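Local atomic coordinates of glycoside Hydrolase (Bacteroides uniformis, PDB entry 5T9X), a protein that probably hydrolyses agarose or related chains as a family 16 glycoside hydrolase in the agarose-degrading pathway of a human gut symbiont. Residues Q70-Y78 and F88-Y96; E194-D205 and Q306-T317. One frame throughout, in Å; residues are numbered along the deposited sequence.

Interaction 1 (Q70-Y78 and F88-Y96); sequences QSQSDDFNY and FEKKWTDYY. With NA (sodium ion), chain D.
Asp74 OD2 is gripped by two donors: Trp92 NE1 at 2.9 Å across the contact and the hydroxyl OH of Tyr78 at 2.7 Å from within its own segment. The contact joins the sodium-binding loop after strand 65-69 to the short strand 92-93, consistent with the β-sandwich of family 16. With CG of Asp74 anti to the backbone N (chi1 -156°), the carboxylate reaches the indole edge nearly coplanar with it. OD2 lies in the indole plane and offers its anti lone pair to the N-H, whereas the tyrosine hydroxyl comes from the syn side, tilted out of the carboxylate plane. OD1 receives Phe76 N, closing an Asx turn, so both carboxylate oxygens are engaged and the group is probably held from rotating. The five-membered ring of the indole and the Phe76 ring form a slid, barely overlapping pair, their planes 27° apart. Gln72 NE2 lies over one indole face and donates to Lys91 O at 3.0 Å, while Gln72 OE1 is taken by Thr156. Lys91, extended beyond CG, carries NZ to Ser73 O at 2.8 Å and Ser71 O at 3.0 Å, each nearly along the C=O axis; a water links NZ to Asp74 OD1, weakly at the aspartate end. Beyond the indole, Tyr78 CE1 packs on CB of Phe88. The same loop supplies two ligands of the sodium ion, whose shell Glu51, Gly118 and Asp332 complete: Asp75 O at 2.4 Å and Asn77 OD1 at 2.6 Å from the ion.

Interaction 2 (E194-D205 and Q306-T317); sequences EAYGSDRVVGDD and QSWRAISGLSPT
Chi1 of -47° in Tyr196 sets its CG anti to the carbonyl carbon, and a bend at chi3 (60°) in Arg309 turns the guanidinium flat onto that ring. The planes lie 24° apart and Arg309 CZ stands 3.8 Å from the Tyr196 ring centroid, an off-centre cation-pi stack. The opposite guanidinium face meets Leu314 CB, and NH2 bonds to Thr174 O, which probably fixes its rotation. Gln306, extended beyond CG, brings NE2 to Glu194 OE2 at 2.8 Å, on the anti side and somewhat out of the plane of a carboxylate almost perpendicular to the amide. Gln306 OE1 lies at the Tyr196 ring edge, facing the hydroxyl at a modelled distance too short to be trusted in detail. Glu194 OE1 is taken by His216. Farther along, Arg200 works edge-on: NH2 donates to Gly313 O at 2.8 Å and NH1 to Ser315 O at 3.1 Å, with both acceptors near the guanidinium plane, while NE pairs with Glu320. Replacing Arg200 with a leucine would probably leave these two carbonyls without their donors and Glu320 without its opposite charge. Water bridges Arg200 O to Arg309 NH2. Arg200 thus binds the carbonyl of Gly313 and that of Ser315, just beyond the turn; Gly313, at positive phi, is the C-prime residue of the Schellman motif that closes the short helix beginning at Ser307.

How the interactions relate
The two contacts lie on opposite sides of the chain's centre, about 30 Å apart between centres and about 11 Å between nearest atoms, and do not touch. In the chain they come in series: 70-78 and 88-96 meet first, 194-205 and 306-317 much later. Both reach the same mixed sheet. Strand 92-93 of interaction 1 pairs with strand 140-154, which residues of 306-317 also touch, and strand 188-195 of interaction 2 joins the sheet through 176-182. Interaction 1 additionally touches strand 329-341 of the other sheet. One contact thus holds the sodium-binding loop against strand 92-93, with side chains reaching strands of both sheets, the other a loop to a short helix at the far side.

Interaction 1 (Q70-Y78 and F88-Y96)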
loop_
_atom_site.group_PDB
_atom_site.type_symbol
_atom_site.label_atom_id
_atom_site.label_comp_id
_atom_site.label_asym_id
_atom_site.label_seq_id
_atom_site.Cartn_x
_atom_site.Cartn_y
_atom_site.Cartn_z
ATOM N N GLN A 70 -0.775 7.822 17.349
ATOM C CA GLN A 70 -1.941 6.990 17.573
ATOM C C GLN A 70 -1.466 5.595 17.882
ATOM O O GLN A 70 -0.432 5.182 17.378
ATOM C CB GLN A 70 -2.819 6.983 16.317
ATOM C CG GLN A 70 -3.302 8.351 15.870
ATOM C CD GLN A 70 -4.216 9.005 16.898
ATOM O OE1 GLN A 70 -5.348 8.586 17.080
ATOM N NE2 GLN A 70 -3.729 10.029 17.561
ATOM N N SER A 71 -2.233 4.844 18.665
ATOM C CA SER A 71 -1.756 3.523 19.106
ATOM C C SER A 71 -1.792 2.444 18.043
ATOM O O SER A 71 -1.156 1.393 18.232
ATOM C CB SER A 71 -2.455 3.039 20.383
ATOM O OG SER A 71 -3.841 2.986 20.213
ATOM N N GLN A 72 -2.465 2.699 16.923
ATOM C CA GLN A 72 -2.381 1.779 15.765
ATOM C C GLN A 72 -0.976 1.712 15.132
ATOM O O GLN A 72 -0.664 0.714 14.493
ATOM C CB GLN A 72 -3.403 2.158 14.690
ATOM C CG GLN A 72 -3.368 1.320 13.430
ATOM C CD GLN A 72 -3.780 -0.095 13.709
ATOM O OE1 GLN A 72 -4.913 -0.333 14.107
ATOM N NE2 GLN A 72 -2.872 -1.051 13.504
ATOM N N SER A 73 -0.158 2.770 15.295
ATOM C CA SER A 73 1.228 2.788 14.849
ATOM C C SER A 73 1.992 1.561 15.360
ATOM O O SER A 73 1.727 1.099 16.467
ATOM C CB SER A 73 1.924 4.033 15.375
ATOM O OG SER A 73 1.179 5.183 15.107
ATOM N N ASP A 74 2.917 1.031 14.566
ATOM C CA ASP A 74 3.661 -0.167 14.952
ATOM C C ASP A 74 5.075 -0.098 14.421
ATOM O O ASP A 74 5.268 0.088 13.222
ATOM C CB ASP A 74 2.964 -1.450 14.448
ATOM C CG ASP A 74 3.326 -2.712 15.288
ATOM O OD1 ASP A 74 4.393 -2.735 15.956
ATOM O OD2 ASP A 74 2.547 -3.701 15.283
ATOM N N ASP A 75 6.052 -0.260 15.314
ATOM C CA ASP A 75 7.455 -0.391 14.921
ATOM C C ASP A 75 7.889 -1.839 14.589
ATOM O O ASP A 75 9.036 -2.085 14.159
ATOM C CB ASP A 75 8.380 0.254 15.962
ATOM C CG ASP A 75 8.396 -0.467 17.315
ATOM O OD1 ASP A 75 8.008 -1.654 17.428
ATOM O OD2 ASP A 75 8.853 0.168 18.286
ATOM N N PHE A 76 6.988 -2.790 14.805
ATOM C CA PHE A 76 7.200 -4.185 14.455
ATOM C C PHE A 76 8.453 -4.831 15.068
ATOM O O PHE A 76 9.005 -5.741 14.473
ATOM C CB PHE A 76 7.223 -4.340 12.934
ATOM C CG PHE A 76 5.934 -3.977 12.263
ATOM C CD1 PHE A 76 4.778 -4.738 12.482
ATOM C CD2 PHE A 76 5.878 -2.951 11.344
ATOM C CE1 PHE A 76 3.595 -4.436 11.830
ATOM C CE2 PHE A 76 4.691 -2.644 10.697
ATOM C CZ PHE A 76 3.549 -3.374 10.954
ATOM N N ASN A 77 8.893 -4.378 16.246
ATOM C CA ASN A 77 10.097 -4.934 16.898
ATOM C C ASN A 77 9.675 -6.001 17.921
ATOM O O ASN A 77 9.703 -5.791 19.140
ATOM C CB ASN A 77 10.989 -3.820 17.507
ATOM C CG ASN A 77 11.563 -2.842 16.435
ATOM O OD1 ASN A 77 11.625 -3.135 15.223
ATOM N ND2 ASN A 77 11.996 -1.667 16.893
ATOM N N TYR A 78 9.221 -7.121 17.376
ATOM C CA TYR A 78 8.796 -8.304 18.117
ATOM C C TYR A 78 8.787 -9.480 17.132
ATOM O O TYR A 78 9.152 -9.321 15.958
ATOM C CB TYR A 78 7.410 -8.098 18.751
ATOM C CG TYR A 78 6.299 -7.654 17.799
ATOM C CD1 TYR A 78 5.606 -8.588 16.983
ATOM C CD2 TYR A 78 5.913 -6.317 17.737
ATOM C CE1 TYR A 78 4.582 -8.173 16.119
ATOM C CE2 TYR A 78 4.909 -5.891 16.881
ATOM C CZ TYR A 78 4.238 -6.808 16.067
ATOM O OH TYR A 78 3.229 -6.356 15.235
ATOM N N PHE A 88 1.518 -9.152 17.218
ATOM C CA PHE A 88 0.838 -8.840 15.955
ATOM C C PHE A 88 -0.687 -8.721 16.136
ATOM O O PHE A 88 -1.292 -7.755 15.703
ATOM C CB PHE A 88 1.199 -9.937 14.923
ATOM C CG PHE A 88 0.571 -9.758 13.592
ATOM C CD1 PHE A 88 1.189 -8.978 12.622
ATOM C CD2 PHE A 88 -0.644 -10.384 13.296
ATOM C CE1 PHE A 88 0.598 -8.799 11.387
ATOM C CE2 PHE A 88 -1.231 -10.220 12.058
ATOM C CZ PHE A 88 -0.606 -9.421 11.104
ATOM N N GLU A 89 -1.273 -9.695 16.825
ATOM C CA GLU A 89 -2.707 -9.767 17.073
ATOM C C GLU A 89 -3.284 -8.586 17.840
ATOM O O GLU A 89 -4.491 -8.413 17.852
ATOM C CB GLU A 89 -3.020 -11.079 17.810
ATOM C CG GLU A 89 -4.496 -11.346 18.102
ATOM C CD GLU A 89 -4.853 -12.831 18.259
ATOM O OE1 GLU A 89 -3.947 -13.676 18.509
ATOM O OE2 GLU A 89 -6.064 -13.162 18.121
ATOM N N LYS A 90 -2.458 -7.778 18.500
ATOM C CA LYS A 90 -2.979 -6.629 19.242
ATOM C C LYS A 90 -3.357 -5.460 18.350
ATOM O O LYS A 90 -4.099 -4.573 18.800
ATOM C CB LYS A 90 -1.978 -6.135 20.283
ATOM C CG LYS A 90 -1.669 -7.124 21.395
ATOM C CD LYS A 90 -0.369 -6.743 22.087
ATOM C CE LYS A 90 -0.104 -7.632 23.291
ATOM N NZ LYS A 90 1.240 -7.351 23.867
ATOM N N LYS A 91 -2.820 -5.424 17.122
ATOM C CA LYS A 91 -3.077 -4.313 16.195
ATOM C C LYS A 91 -3.475 -4.674 14.773
ATOM O O LYS A 91 -3.857 -3.791 14.021
ATOM C CB LYS A 91 -1.841 -3.398 16.149
ATOM C CG LYS A 91 -1.571 -2.725 17.474
ATOM C CD LYS A 91 -0.201 -2.097 17.501
ATOM C CE LYS A 91 0.063 -1.488 18.860
ATOM N NZ LYS A 91 1.133 -0.495 18.691
ATOM N N TRP A 92 -3.376 -5.944 14.406
ATOM C CA TRP A 92 -3.423 -6.361 13.011
ATOM C C TRP A 92 -4.119 -7.692 12.879
ATOM O O TRP A 92 -4.123 -8.467 13.821
ATOM C CB TRP A 92 -2.010 -6.498 12.449
ATOM C CG TRP A 92 -1.141 -5.282 12.594
ATOM C CD1 TRP A 92 -0.127 -5.110 13.480
ATOM C CD2 TRP A 92 -1.203 -4.076 11.826
ATOM N NE1 TRP A 92 0.444 -3.881 13.323
ATOM C CE2 TRP A 92 -0.186 -3.226 12.304
ATOM C CE3 TRP A 92 -2.006 -3.637 10.771
ATOM C CZ2 TRP A 92 0.041 -1.944 11.773
ATOM C CZ3 TRP A 92 -1.785 -2.357 10.243
ATOM C CH2 TRP A 92 -0.763 -1.529 10.742
ATOM N N THR A 93 -4.744 -7.941 11.733
ATOM C CA THR A 93 -5.120 -9.292 11.326
ATOM C C THR A 93 -4.318 -9.654 10.084
ATOM O O THR A 93 -3.918 -8.768 9.329
ATOM C CB THR A 93 -6.613 -9.410 10.995
ATOM O OG1 THR A 93 -6.919 -8.631 9.829
ATOM C CG2 THR A 93 -7.475 -8.983 12.174
ATOM N N ASP A 94 -4.085 -10.952 9.871
ATOM C CA ASP A 94 -3.266 -11.443 8.729
ATOM C C ASP A 94 -4.100 -11.830 7.484
ATOM O O ASP A 94 -3.788 -12.801 6.780
ATOM C CB ASP A 94 -2.315 -12.604 9.167
ATOM C CG ASP A 94 -3.037 -13.730 9.926
ATOM O OD1 ASP A 94 -4.281 -13.659 10.061
ATOM O OD2 ASP A 94 -2.352 -14.662 10.423
ATOM N N TYR A 95 -5.151 -11.056 7.218
ATOM C CA TYR A 95 -5.939 -11.201 5.997
ATOM C C TYR A 95 -6.479 -9.842 5.591
ATOM O O TYR A 95 -6.221 -8.858 6.257
ATOM C CB TYR A 95 -7.076 -12.221 6.194
ATOM C CG TYR A 95 -7.411 -12.999 4.942
ATOM C CD1 TYR A 95 -6.549 -13.962 4.449
ATOM C CD2 TYR A 95 -8.585 -12.755 4.231
ATOM C CE1 TYR A 95 -6.851 -14.672 3.286
ATOM C CE2 TYR A 95 -8.902 -13.462 3.075
ATOM C CZ TYR A 95 -8.038 -14.428 2.610
ATOM O OH TYR A 95 -8.334 -15.123 1.459
ATOM N N TYR A 96 -7.183 -9.795 4.467
ATOM C CA TYR A 96 -7.890 -8.596 3.965
ATOM C C TYR A 96 -9.092 -8.404 4.844
ATOM O O TYR A 96 -9.491 -9.338 5.526
ATOM C CB TYR A 96 -8.303 -8.869 2.517
ATOM C CG TYR A 96 -8.981 -7.796 1.708
ATOM C CD1 TYR A 96 -8.301 -6.655 1.296
ATOM C CD2 TYR A 96 -10.276 -7.986 1.221
ATOM C CE1 TYR A 96 -8.916 -5.700 0.486
ATOM C CE2 TYR A 96 -10.897 -7.036 0.416
ATOM C CZ TYR A 96 -10.217 -5.909 0.044
ATOM O OH TYR A 96 -10.850 -5.012 -0.758
HETATM NA NA NA D . 11.048 -1.876 12.973
HETATM O O HOH W 1 3.345 -2.140 18.551
#

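Interaction 2 (E194-D205 and Q306-T317)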
loop_
_atom_site.group_PDB
_atom_site.type_symbol
_atom_site.label_atom_id
_atom_site.label_comp_id
_atom_site.label_asym_id
_atom_site.label_seq_id
_atom_site.Cartn_x
_atom_site.Cartn_y
_atom_site.Cartn_z
ATOM N N GLU A 194 1.951 2.224 -3.910
ATOM C CA GLU A 194 1.754 1.112 -4.856
ATOM C C GLU A 194 2.967 1.142 -5.792
ATOM O O GLU A 194 3.250 2.159 -6.408
ATOM C CB GLU A 194 0.416 1.249 -5.585
ATOM C CG GLU A 194 0.158 0.192 -6.641
ATOM C CD GLU A 194 -1.249 0.267 -7.223
ATOM O OE1 GLU A 194 -1.670 1.370 -7.651
ATOM O OE2 GLU A 194 -1.920 -0.791 -7.286
ATOM N N ALA A 195 3.732 0.058 -5.807
ATOM C CA ALA A 195 5.007 0.032 -6.519
ATOM C C ALA A 195 5.359 -1.361 -7.018
ATOM O O ALA A 195 4.960 -2.374 -6.430
ATOM C CB ALA A 195 6.124 0.588 -5.646
ATOM N N TYR A 196 6.086 -1.381 -8.128
ATOM C CA TYR A 196 6.611 -2.609 -8.739
ATOM C C TYR A 196 8.125 -2.440 -8.764
ATOM O O TYR A 196 8.633 -1.502 -9.385
ATOM C CB TYR A 196 6.041 -2.775 -10.154
ATOM C CG TYR A 196 4.557 -2.542 -10.167
ATOM C CD1 TYR A 196 3.686 -3.563 -9.835
ATOM C CD2 TYR A 196 4.033 -1.294 -10.430
ATOM C CE1 TYR A 196 2.316 -3.367 -9.806
ATOM C CE2 TYR A 196 2.663 -1.083 -10.397
ATOM C CZ TYR A 196 1.801 -2.133 -10.090
ATOM O OH TYR A 196 0.434 -1.952 -10.038
ATOM N N GLY A 197 8.826 -3.299 -8.038
ATOM C CA GLY A 197 10.256 -3.135 -7.872
ATOM C C GLY A 197 11.199 -3.829 -8.841
ATOM O O GLY A 197 12.385 -3.488 -8.875
ATOM N N SER A 198 10.709 -4.788 -9.616
ATOM C CA SER A 198 11.579 -5.565 -10.526
ATOM C C SER A 198 11.998 -4.779 -11.761
ATOM O O SER A 198 11.286 -3.859 -12.171
ATOM C CB SER A 198 10.894 -6.858 -10.951
ATOM O OG SER A 198 11.530 -7.425 -12.054
ATOM N N ASP A 199 13.158 -5.139 -12.330
ATOM C CA ASP A 199 13.592 -4.596 -13.632
ATOM C C ASP A 199 12.795 -5.143 -14.782
ATOM O O ASP A 199 12.766 -4.523 -15.825
ATOM C CB ASP A 199 15.066 -4.858 -13.925
ATOM C CG ASP A 199 15.996 -4.060 -13.015
ATOM O OD1 ASP A 199 15.722 -2.854 -12.749
ATOM O OD2 ASP A 199 16.999 -4.641 -12.529
ATOM N N ARG A 200 12.157 -6.300 -14.624
ATOM C CA ARG A 200 11.288 -6.796 -15.693
ATOM C C ARG A 200 10.024 -5.913 -15.812
ATOM O O ARG A 200 9.182 -5.864 -14.904
ATOM C CB ARG A 200 10.964 -8.276 -15.497
ATOM C CG ARG A 200 10.277 -8.906 -16.710
ATOM C CD ARG A 200 10.500 -10.416 -16.794
ATOM N NE ARG A 200 9.876 -11.141 -15.680
ATOM C CZ ARG A 200 8.581 -11.450 -15.596
ATOM N NH1 ARG A 200 8.117 -12.110 -14.536
ATOM N NH2 ARG A 200 7.729 -11.090 -16.552
ATOM N N VAL A 201 9.915 -5.202 -16.931
ATOM C CA VAL A 201 8.805 -4.252 -17.153
ATOM C C VAL A 201 8.142 -4.365 -18.521
ATOM O O VAL A 201 7.359 -3.491 -18.918
ATOM C CB VAL A 201 9.299 -2.798 -16.979
ATOM C CG1 VAL A 201 9.761 -2.557 -15.550
ATOM C CG2 VAL A 201 10.437 -2.479 -17.947
ATOM N N VAL A 202 8.466 -5.420 -19.257
ATOM C CA VAL A 202 7.996 -5.538 -20.623
ATOM C C VAL A 202 6.989 -6.651 -20.604
ATOM O O VAL A 202 7.270 -7.742 -20.091
ATOM C CB VAL A 202 9.128 -5.852 -21.632
ATOM C CG1 VAL A 202 8.634 -5.611 -23.061
ATOM C CG2 VAL A 202 10.359 -4.978 -21.375
ATOM N N GLY A 203 5.807 -6.358 -21.146
ATOM C CA GLY A 203 4.772 -7.367 -21.346
ATOM C C GLY A 203 5.102 -8.274 -22.509
ATOM O O GLY A 203 6.204 -8.218 -23.047
ATOM N N ASP A 204 4.141 -9.089 -22.931
ATOM C CA ASP A 204 4.417 -10.067 -23.986
ATOM C C ASP A 204 3.667 -9.949 -25.357
ATOM O O ASP A 204 3.842 -10.858 -26.163
ATOM C CB ASP A 204 4.360 -11.512 -23.388
ATOM C CG ASP A 204 2.931 -11.969 -22.946
ATOM O OD1 ASP A 204 1.907 -11.350 -23.335
ATOM O OD2 ASP A 204 2.840 -12.978 -22.199
ATOM N N ASP A 205 2.955 -8.873 -25.736
ATOM C CA ASP A 205 3.129 -7.468 -25.343
ATOM C C ASP A 205 1.666 -6.943 -25.020
ATOM O O ASP A 205 1.086 -7.485 -24.067
ATOM C CB ASP A 205 3.983 -6.777 -26.454
ATOM C CG ASP A 205 4.980 -5.701 -25.904
ATOM O OD1 ASP A 205 4.590 -4.710 -25.257
ATOM O OD2 ASP A 205 6.193 -5.833 -26.143
ATOM N N GLN A 306 -1.218 -8.529 -9.654
ATOM C CA GLN A 306 -2.384 -7.809 -10.160
ATOM C C GLN A 306 -2.795 -8.307 -11.529
ATOM O O GLN A 306 -1.933 -8.590 -12.347
ATOM C CB GLN A 306 -2.101 -6.321 -10.214
ATOM C CG GLN A 306 -2.058 -5.684 -8.838
ATOM C CD GLN A 306 -1.593 -4.243 -8.873
ATOM O OE1 GLN A 306 -1.018 -3.784 -9.856
ATOM N NE2 GLN A 306 -1.820 -3.528 -7.783
ATOM N N SER A 307 -4.103 -8.394 -11.765
ATOM C CA SER A 307 -4.664 -9.037 -12.966
ATOM C C SER A 307 -4.182 -8.456 -14.293
ATOM O O SER A 307 -3.682 -9.180 -15.141
ATOM C CB SER A 307 -6.190 -9.001 -12.918
ATOM O OG SER A 307 -6.638 -9.557 -11.698
ATOM N N TRP A 308 -4.344 -7.155 -14.454
ATOM C CA TRP A 308 -3.939 -6.428 -15.672
ATOM C C TRP A 308 -2.460 -6.585 -16.040
ATOM O O TRP A 308 -2.081 -6.525 -17.226
ATOM C CB TRP A 308 -4.304 -4.950 -15.537
ATOM C CG TRP A 308 -3.666 -4.230 -14.348
ATOM C CD1 TRP A 308 -4.049 -4.293 -13.020
ATOM C CD2 TRP A 308 -2.556 -3.321 -14.397
ATOM N NE1 TRP A 308 -3.229 -3.494 -12.256
ATOM C CE2 TRP A 308 -2.306 -2.889 -13.071
ATOM C CE3 TRP A 308 -1.744 -2.826 -15.439
ATOM C CZ2 TRP A 308 -1.263 -1.983 -12.752
ATOM C CZ3 TRP A 308 -0.688 -1.921 -15.122
ATOM C CH2 TRP A 308 -0.465 -1.517 -13.786
ATOM N N ARG A 309 -1.623 -6.790 -15.028
ATOM C CA ARG A 309 -0.216 -7.096 -15.250
ATOM C C ARG A 309 0.003 -8.568 -15.513
ATOM O O ARG A 309 0.821 -8.938 -16.356
ATOM C CB ARG A 309 0.615 -6.661 -14.063
ATOM C CG ARG A 309 0.866 -5.171 -14.085
ATOM C CD ARG A 309 1.364 -4.688 -12.751
ATOM N NE ARG A 309 2.611 -5.343 -12.383
ATOM C CZ ARG A 309 3.828 -4.980 -12.785
ATOM N NH1 ARG A 309 4.013 -3.942 -13.603
ATOM N NH2 ARG A 309 4.883 -5.667 -12.346
ATOM N N ALA A 310 -0.701 -9.416 -14.777
ATOM C CA ALA A 310 -0.505 -10.859 -14.915
ATOM C C ALA A 310 -0.955 -11.358 -16.293
ATOM O O ALA A 310 -0.335 -12.220 -16.908
ATOM C CB ALA A 310 -1.228 -11.614 -13.813
ATOM N N ILE A 311 -2.030 -10.787 -16.785
ATOM C CA ILE A 311 -2.536 -11.187 -18.073
ATOM C C ILE A 311 -1.597 -10.835 -19.236
ATOM O O ILE A 311 -1.695 -11.441 -20.287
ATOM C CB ILE A 311 -3.946 -10.623 -18.268
ATOM C CG1 ILE A 311 -4.730 -11.540 -19.188
ATOM C CG2 ILE A 311 -3.893 -9.188 -18.740
ATOM C CD1 ILE A 311 -6.210 -11.260 -19.113
ATOM N N SER A 312 -0.693 -9.879 -19.032
ATOM C CA SER A 312 0.285 -9.481 -20.028
ATOM C C SER A 312 1.696 -10.061 -19.779
ATOM O O SER A 312 2.663 -9.604 -20.391
ATOM C CB SER A 312 0.327 -7.945 -20.116
ATOM O OG SER A 312 -0.989 -7.427 -20.323
ATOM N N GLY A 313 1.816 -11.071 -18.919
ATOM C CA GLY A 313 3.087 -11.753 -18.707
ATOM C C GLY A 313 3.950 -11.277 -17.533
ATOM O O GLY A 313 5.105 -11.704 -17.410
ATOM N N LEU A 314 3.423 -10.422 -16.653
ATOM C CA LEU A 314 4.224 -9.930 -15.515
ATOM C C LEU A 314 3.940 -10.645 -14.187
ATOM O O LEU A 314 4.317 -10.148 -13.125
ATOM C CB LEU A 314 4.105 -8.397 -15.394
ATOM C CG LEU A 314 4.877 -7.737 -16.530
ATOM C CD1 LEU A 314 4.298 -6.397 -16.894
ATOM C CD2 LEU A 314 6.327 -7.576 -16.164
ATOM N N SER A 315 3.296 -11.811 -14.231
ATOM C CA SER A 315 3.202 -12.665 -13.052
ATOM C C SER A 315 4.631 -13.177 -12.798
ATOM O O SER A 315 5.393 -13.338 -13.748
ATOM C CB SER A 315 2.217 -13.802 -13.285
ATOM O OG SER A 315 2.082 -14.641 -12.138
ATOM N N PRO A 316 5.040 -13.349 -11.524
ATOM C CA PRO A 316 6.399 -13.857 -11.289
ATOM C C PRO A 316 6.570 -15.304 -11.735
ATOM O O PRO A 316 5.694 -16.133 -11.479
ATOM C CB PRO A 316 6.568 -13.782 -9.773
ATOM C CG PRO A 316 5.491 -12.909 -9.301
ATOM C CD PRO A 316 4.369 -12.973 -10.271
ATOM N N THR A 317 7.705 -15.591 -12.373
ATOM C CA THR A 317 8.035 -16.951 -12.847
ATOM C C THR A 317 8.426 -17.822 -11.665
ATOM O O THR A 317 8.842 -17.326 -10.616
ATOM C CB THR A 317 9.206 -16.943 -13.874
ATOM O OG1 THR A 317 10.429 -16.536 -13.231
ATOM C CG2 THR A 317 8.918 -16.005 -15.037
HETATM O O HOH W 2 7.891 -4.816 -12.749
#